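Long-range contact in putative acetyl-CoA acetyltransferase (Thermus thermophilus, PDB 1ULQ), which probably transfers acyl groups to and from coenzyme A as a member of the thiolase family, acting in lipid metabolism: residues E94-W104 with R280-G288. Sequence-based numbering, arbitrary orientation.
Sequences EAVAQAARAIW and RVRAIAVAG
Ile284 is the bump of this contact and the helix supplies the hollow: its side chain rises from the strand into a recess bounded by Ala97, Ala100, Arg101 and Trp104. Ala97 and Ala100 form the floor. CD1 of Ile284 goes deepest, lying 3.5 Å from CB of Ala97 and 3.9 Å from CH2 of the Trp104 ring. The isoleucine sets CG1 beside its backbone N (chi1 -45°), which aims CD1 at this recess, while CG2 of Ile284 lies 3.6 Å from NH2 of Arg101. Arg101 comes from the opposite direction; its chain bends at chi2, with Ala97 CB under one face of the guanidinium, toward its rim, while NE forms a salt bridge with Glu107 of the second subunit.

A classic beta bulge at Arg282 and Ala283, both facing Val396, lets Val281 turn to the helix as Ile284 does. Val281 fills the notch between Ala100 and Trp104, its CG1 4.0 Å from CB of Ala100 and 3.9 Å from CZ2 of Trp104. The indole walls off this end, meeting the strand with its rim: the carbonyl oxygen of Val281 lies in the ring plane, 3.6 Å from CZ2 of Trp104. The contact thins toward Val286, whose CG2 meets OE1 of Glu94 at 4.1 Å; that carboxylate is held elsewhere, by a salt bridge to Arg87 and a hydrogen bond to Tyr52 of the second subunit. No hydrogen bond joins helix and strand, whose axes run at 127° to each other, 9.7 Å apart at closest. On the strand's other face Ala285 packs on helix 298-308. In the five-layered alpha-beta-alpha-beta-alpha thiolase fold, helix 91-104, just after the predicted nucleophile Cys89, probably belongs to the central helical layer, resting here on strand 279-288 of the C-terminal half.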
ATOM      1  N   GLU C  94      27.078   4.328  18.714  1.00  5.29           N
ATOM      2  CA  GLU C  94      27.797   5.080  17.679  1.00  3.64           C
ATOM      3  C   GLU C  94      27.561   6.564  17.900  1.00  2.54           C
ATOM      4  O   GLU C  94      28.461   7.383  17.722  1.00  1.00           O
ATOM      5  CB  GLU C  94      27.297   4.685  16.285  1.00  3.75           C
ATOM      6  CG  GLU C  94      27.950   5.427  15.115  1.00  5.63           C
ATOM      7  CD  GLU C  94      29.405   5.025  14.868  1.00  7.20           C
ATOM      8  OE1 GLU C  94      29.702   3.816  14.839  1.00  7.44           O
ATOM      9  OE2 GLU C  94      30.257   5.919  14.686  1.00  8.71           O
ATOM     10  N   ALA C  95      26.340   6.898  18.305  1.00  2.40           N
ATOM     11  CA  ALA C  95      25.965   8.279  18.565  1.00  3.19           C
ATOM     12  C   ALA C  95      26.862   8.890  19.641  1.00  4.34           C
ATOM     13  O   ALA C  95      27.343  10.019  19.505  1.00  5.06           O
ATOM     14  CB  ALA C  95      24.514   8.342  18.991  1.00  1.72           C
ATOM     15  N   VAL C  96      27.082   8.143  20.716  1.00  4.49           N
ATOM     16  CA  VAL C  96      27.934   8.615  21.792  1.00  4.32           C
ATOM     17  C   VAL C  96      29.361   8.748  21.294  1.00  5.64           C
ATOM     18  O   VAL C  96      30.021   9.751  21.549  1.00  8.02           O
ATOM     19  CB  VAL C  96      27.934   7.648  22.982  1.00  3.06           C
ATOM     20  CG1 VAL C  96      28.838   8.172  24.077  1.00  1.00           C
ATOM     21  CG2 VAL C  96      26.533   7.481  23.507  1.00  2.75           C
ATOM     22  N   ALA C  97      29.837   7.732  20.585  1.00  5.90           N
ATOM     23  CA  ALA C  97      31.196   7.756  20.064  1.00  7.60           C
ATOM     24  C   ALA C  97      31.389   9.001  19.213  1.00  9.59           C
ATOM     25  O   ALA C  97      32.386   9.715  19.341  1.00  8.73           O
ATOM     26  CB  ALA C  97      31.458   6.523  19.241  1.00  7.12           C
ATOM     27  N   GLN C  98      30.416   9.251  18.347  1.00 11.52           N
ATOM     28  CA  GLN C  98      30.449  10.402  17.461  1.00 13.07           C
ATOM     29  C   GLN C  98      30.622  11.696  18.262  1.00 12.66           C
ATOM     30  O   GLN C  98      31.409  12.575  17.886  1.00 12.84           O
ATOM     31  CB  GLN C  98      29.151  10.454  16.649  1.00 14.60           C
ATOM     32  CG  GLN C  98      29.347  10.468  15.148  1.00 17.23           C
ATOM     33  CD  GLN C  98      30.001   9.199  14.621  1.00 19.67           C
ATOM     34  OE1 GLN C  98      29.320   8.290  14.114  1.00 20.20           O
ATOM     35  NE2 GLN C  98      31.332   9.131  14.735  1.00 19.17           N
ATOM     36  N   ALA C  99      29.887  11.801  19.366  1.00 11.63           N
ATOM     37  CA  ALA C  99      29.948  12.987  20.217  1.00 11.78           C
ATOM     38  C   ALA C  99      31.320  13.121  20.838  1.00 11.11           C
ATOM     39  O   ALA C  99      31.947  14.171  20.771  1.00 11.45           O
ATOM     40  CB  ALA C  99      28.900  12.904  21.308  1.00 12.73           C
ATOM     41  N   ALA C 100      31.785  12.047  21.449  1.00  9.96           N
ATOM     42  CA  ALA C 100      33.086  12.064  22.072  1.00  9.48           C
ATOM     43  C   ALA C 100      34.164  12.520  21.086  1.00  9.37           C
ATOM     44  O   ALA C 100      34.934  13.420  21.384  1.00  9.87           O
ATOM     45  CB  ALA C 100      33.416  10.676  22.619  1.00  8.57           C
ATOM     46  N   ARG C 101      34.206  11.911  19.906  1.00  9.41           N
ATOM     47  CA  ARG C 101      35.232  12.244  18.929  1.00  9.03           C
ATOM     48  C   ARG C 101      35.248  13.711  18.546  1.00 10.13           C
ATOM     49  O   ARG C 101      36.306  14.250  18.201  1.00 11.00           O
ATOM     50  CB  ARG C 101      35.089  11.371  17.676  1.00  8.64           C
ATOM     51  CG  ARG C 101      35.062   9.889  17.977  1.00  8.39           C
ATOM     52  CD  ARG C 101      35.890   9.062  17.010  1.00 10.18           C
ATOM     53  NE  ARG C 101      35.614   7.636  17.199  1.00 13.57           N
ATOM     54  CZ  ARG C 101      34.594   6.992  16.634  1.00 13.89           C
ATOM     55  NH1 ARG C 101      33.766   7.646  15.828  1.00 14.42           N
ATOM     56  NH2 ARG C 101      34.380   5.707  16.895  1.00 12.02           N
ATOM     57  N   ALA C 102      34.088  14.356  18.598  1.00  9.65           N
ATOM     58  CA  ALA C 102      33.992  15.776  18.262  1.00  9.95           C
ATOM     59  C   ALA C 102      34.625  16.613  19.385  1.00 10.11           C
ATOM     60  O   ALA C 102      35.330  17.594  19.135  1.00  9.96           O
ATOM     61  CB  ALA C 102      32.529  16.172  18.071  1.00 10.21           C
ATOM     62  N   ILE C 103      34.357  16.216  20.624  1.00 10.01           N
ATOM     63  CA  ILE C 103      34.891  16.901  21.782  1.00  8.75           C
ATOM     64  C   ILE C 103      36.408  16.758  21.781  1.00  8.96           C
ATOM     65  O   ILE C 103      37.116  17.704  22.102  1.00 10.82           O
ATOM     66  CB  ILE C 103      34.279  16.320  23.069  1.00  8.21           C
ATOM     67  CG1 ILE C 103      32.776  16.620  23.087  1.00  7.79           C
ATOM     68  CG2 ILE C 103      34.951  16.897  24.286  1.00  9.04           C
ATOM     69  CD1 ILE C 103      32.047  16.065  24.289  1.00  8.47           C
ATOM     70  N   TRP C 104      36.911  15.589  21.397  1.00  9.26           N
ATOM     71  CA  TRP C 104      38.356  15.368  21.339  1.00 10.19           C
ATOM     72  C   TRP C 104      38.992  16.222  20.238  1.00 10.48           C
ATOM     73  O   TRP C 104      40.140  16.651  20.358  1.00 10.71           O
ATOM     74  CB  TRP C 104      38.698  13.899  21.053  1.00 11.55           C
ATOM     75  CG  TRP C 104      38.332  12.909  22.124  1.00 13.09           C
ATOM     76  CD1 TRP C 104      38.132  13.162  23.451  1.00 14.08           C
ATOM     77  CD2 TRP C 104      38.160  11.494  21.957  1.00 13.70           C
ATOM     78  NE1 TRP C 104      37.843  11.993  24.122  1.00 14.01           N
ATOM     79  CE2 TRP C 104      37.855  10.954  23.228  1.00 13.54           C
ATOM     80  CE3 TRP C 104      38.234  10.628  20.851  1.00 14.21           C
ATOM     81  CZ2 TRP C 104      37.627   9.589  23.427  1.00 13.58           C
ATOM     82  CZ3 TRP C 104      38.005   9.266  21.047  1.00 13.85           C
ATOM     83  CH2 TRP C 104      37.706   8.762  22.327  1.00 15.01           C
ATOM     84  N   ARG C 280      34.205   9.056  32.158  1.00  9.55           N
ATOM     85  CA  ARG C 280      35.025   9.620  31.092  1.00 10.41           C
ATOM     86  C   ARG C 280      35.121   8.589  29.950  1.00 10.60           C
ATOM     87  O   ARG C 280      35.285   7.388  30.197  1.00 11.57           O
ATOM     88  CB  ARG C 280      36.416   9.929  31.670  1.00 11.22           C
ATOM     89  CG  ARG C 280      37.531  10.104  30.661  1.00 15.81           C
ATOM     90  CD  ARG C 280      38.862   9.482  31.123  1.00 17.96           C
ATOM     91  NE  ARG C 280      39.372  10.050  32.371  1.00 22.36           N
ATOM     92  CZ  ARG C 280      40.602   9.844  32.851  1.00 24.46           C
ATOM     93  NH1 ARG C 280      41.471   9.082  32.189  1.00 24.69           N
ATOM     94  NH2 ARG C 280      40.964  10.388  34.010  1.00 24.44           N
ATOM     95  N   VAL C 281      34.994   9.040  28.706  1.00  9.51           N
ATOM     96  CA  VAL C 281      35.106   8.125  27.574  1.00  8.22           C
ATOM     97  C   VAL C 281      36.595   7.843  27.318  1.00  9.24           C
ATOM     98  O   VAL C 281      37.359   8.732  26.929  1.00  8.35           O
ATOM     99  CB  VAL C 281      34.458   8.724  26.312  1.00  6.73           C
ATOM    100  CG1 VAL C 281      34.645   7.800  25.136  1.00  4.06           C
ATOM    101  CG2 VAL C 281      32.995   8.950  26.566  1.00  4.95           C
ATOM    102  N   ARG C 282      37.002   6.602  27.556  1.00  9.64           N
ATOM    103  CA  ARG C 282      38.390   6.216  27.363  1.00 10.61           C
ATOM    104  C   ARG C 282      38.741   5.810  25.934  1.00 10.75           C
ATOM    105  O   ARG C 282      39.642   6.394  25.341  1.00 10.97           O
ATOM    106  CB  ARG C 282      38.757   5.085  28.321  1.00 12.58           C
ATOM    107  CG  ARG C 282      39.487   5.551  29.574  1.00 13.68           C
ATOM    108  CD  ARG C 282      40.952   5.149  29.522  1.00 15.44           C
ATOM    109  NE  ARG C 282      41.559   5.140  30.852  1.00 16.38           N
ATOM    110  CZ  ARG C 282      42.767   4.657  31.125  1.00 16.06           C
ATOM    111  NH1 ARG C 282      43.518   4.133  30.162  1.00 14.52           N
ATOM    112  NH2 ARG C 282      43.220   4.695  32.370  1.00 17.09           N
ATOM    113  N   ALA C 283      38.055   4.815  25.379  1.00  9.42           N
ATOM    114  CA  ALA C 283      38.361   4.395  24.022  1.00  8.84           C
ATOM    115  C   ALA C 283      37.166   3.801  23.315  1.00  9.99           C
ATOM    116  O   ALA C 283      36.271   3.238  23.954  1.00 10.81           O
ATOM    117  CB  ALA C 283      39.490   3.395  24.036  1.00  8.82           C
ATOM    118  N   ILE C 284      37.161   3.925  21.989  1.00 10.05           N
ATOM    119  CA  ILE C 284      36.080   3.390  21.166  1.00  9.95           C
ATOM    120  C   ILE C 284      36.652   2.500  20.062  1.00 11.28           C
ATOM    121  O   ILE C 284      37.758   2.738  19.574  1.00 11.21           O
ATOM    122  CB  ILE C 284      35.286   4.506  20.486  1.00  8.43           C
ATOM    123  CG1 ILE C 284      34.991   5.617  21.480  1.00  8.17           C
ATOM    124  CG2 ILE C 284      33.985   3.956  19.961  1.00  6.28           C
ATOM    125  CD1 ILE C 284      34.579   6.908  20.811  1.00 10.83           C
ATOM    126  N   ALA C 285      35.892   1.482  19.666  1.00 12.02           N
ATOM    127  CA  ALA C 285      36.324   0.569  18.610  1.00 11.37           C
ATOM    128  C   ALA C 285      35.146  -0.067  17.888  1.00 10.69           C
ATOM    129  O   ALA C 285      34.169  -0.491  18.496  1.00 11.02           O
ATOM    130  CB  ALA C 285      37.228  -0.520  19.181  1.00 11.63           C
ATOM    131  N   VAL C 286      35.264  -0.140  16.574  1.00  9.99           N
ATOM    132  CA  VAL C 286      34.230  -0.712  15.735  1.00  8.75           C
ATOM    133  C   VAL C 286      34.888  -1.835  14.919  1.00  9.77           C
ATOM    134  O   VAL C 286      36.050  -1.721  14.533  1.00 10.57           O
ATOM    135  CB  VAL C 286      33.652   0.401  14.826  1.00  6.95           C
ATOM    136  CG1 VAL C 286      33.893   0.089  13.363  1.00  3.72           C
ATOM    137  CG2 VAL C 286      32.192   0.607  15.134  1.00  5.67           C
ATOM    138  N   ALA C 287      34.162  -2.921  14.669  1.00  8.95           N
ATOM    139  CA  ALA C 287      34.727  -4.026  13.913  1.00  8.39           C
ATOM    140  C   ALA C 287      33.672  -4.804  13.148  1.00  8.69           C
ATOM    141  O   ALA C 287      32.501  -4.823  13.536  1.00  9.97           O
ATOM    142  CB  ALA C 287      35.468  -4.951  14.849  1.00  8.30           C
ATOM    143  N   GLY C 288      34.091  -5.449  12.059  1.00  7.62           N
ATOM    144  CA  GLY C 288      33.173  -6.245  11.263  1.00  4.96           C
ATOM    145  C   GLY C 288      33.451  -7.736  11.387  1.00  4.87           C
ATOM    146  O   GLY C 288      34.589  -8.163  11.568  1.00  5.48           O
TER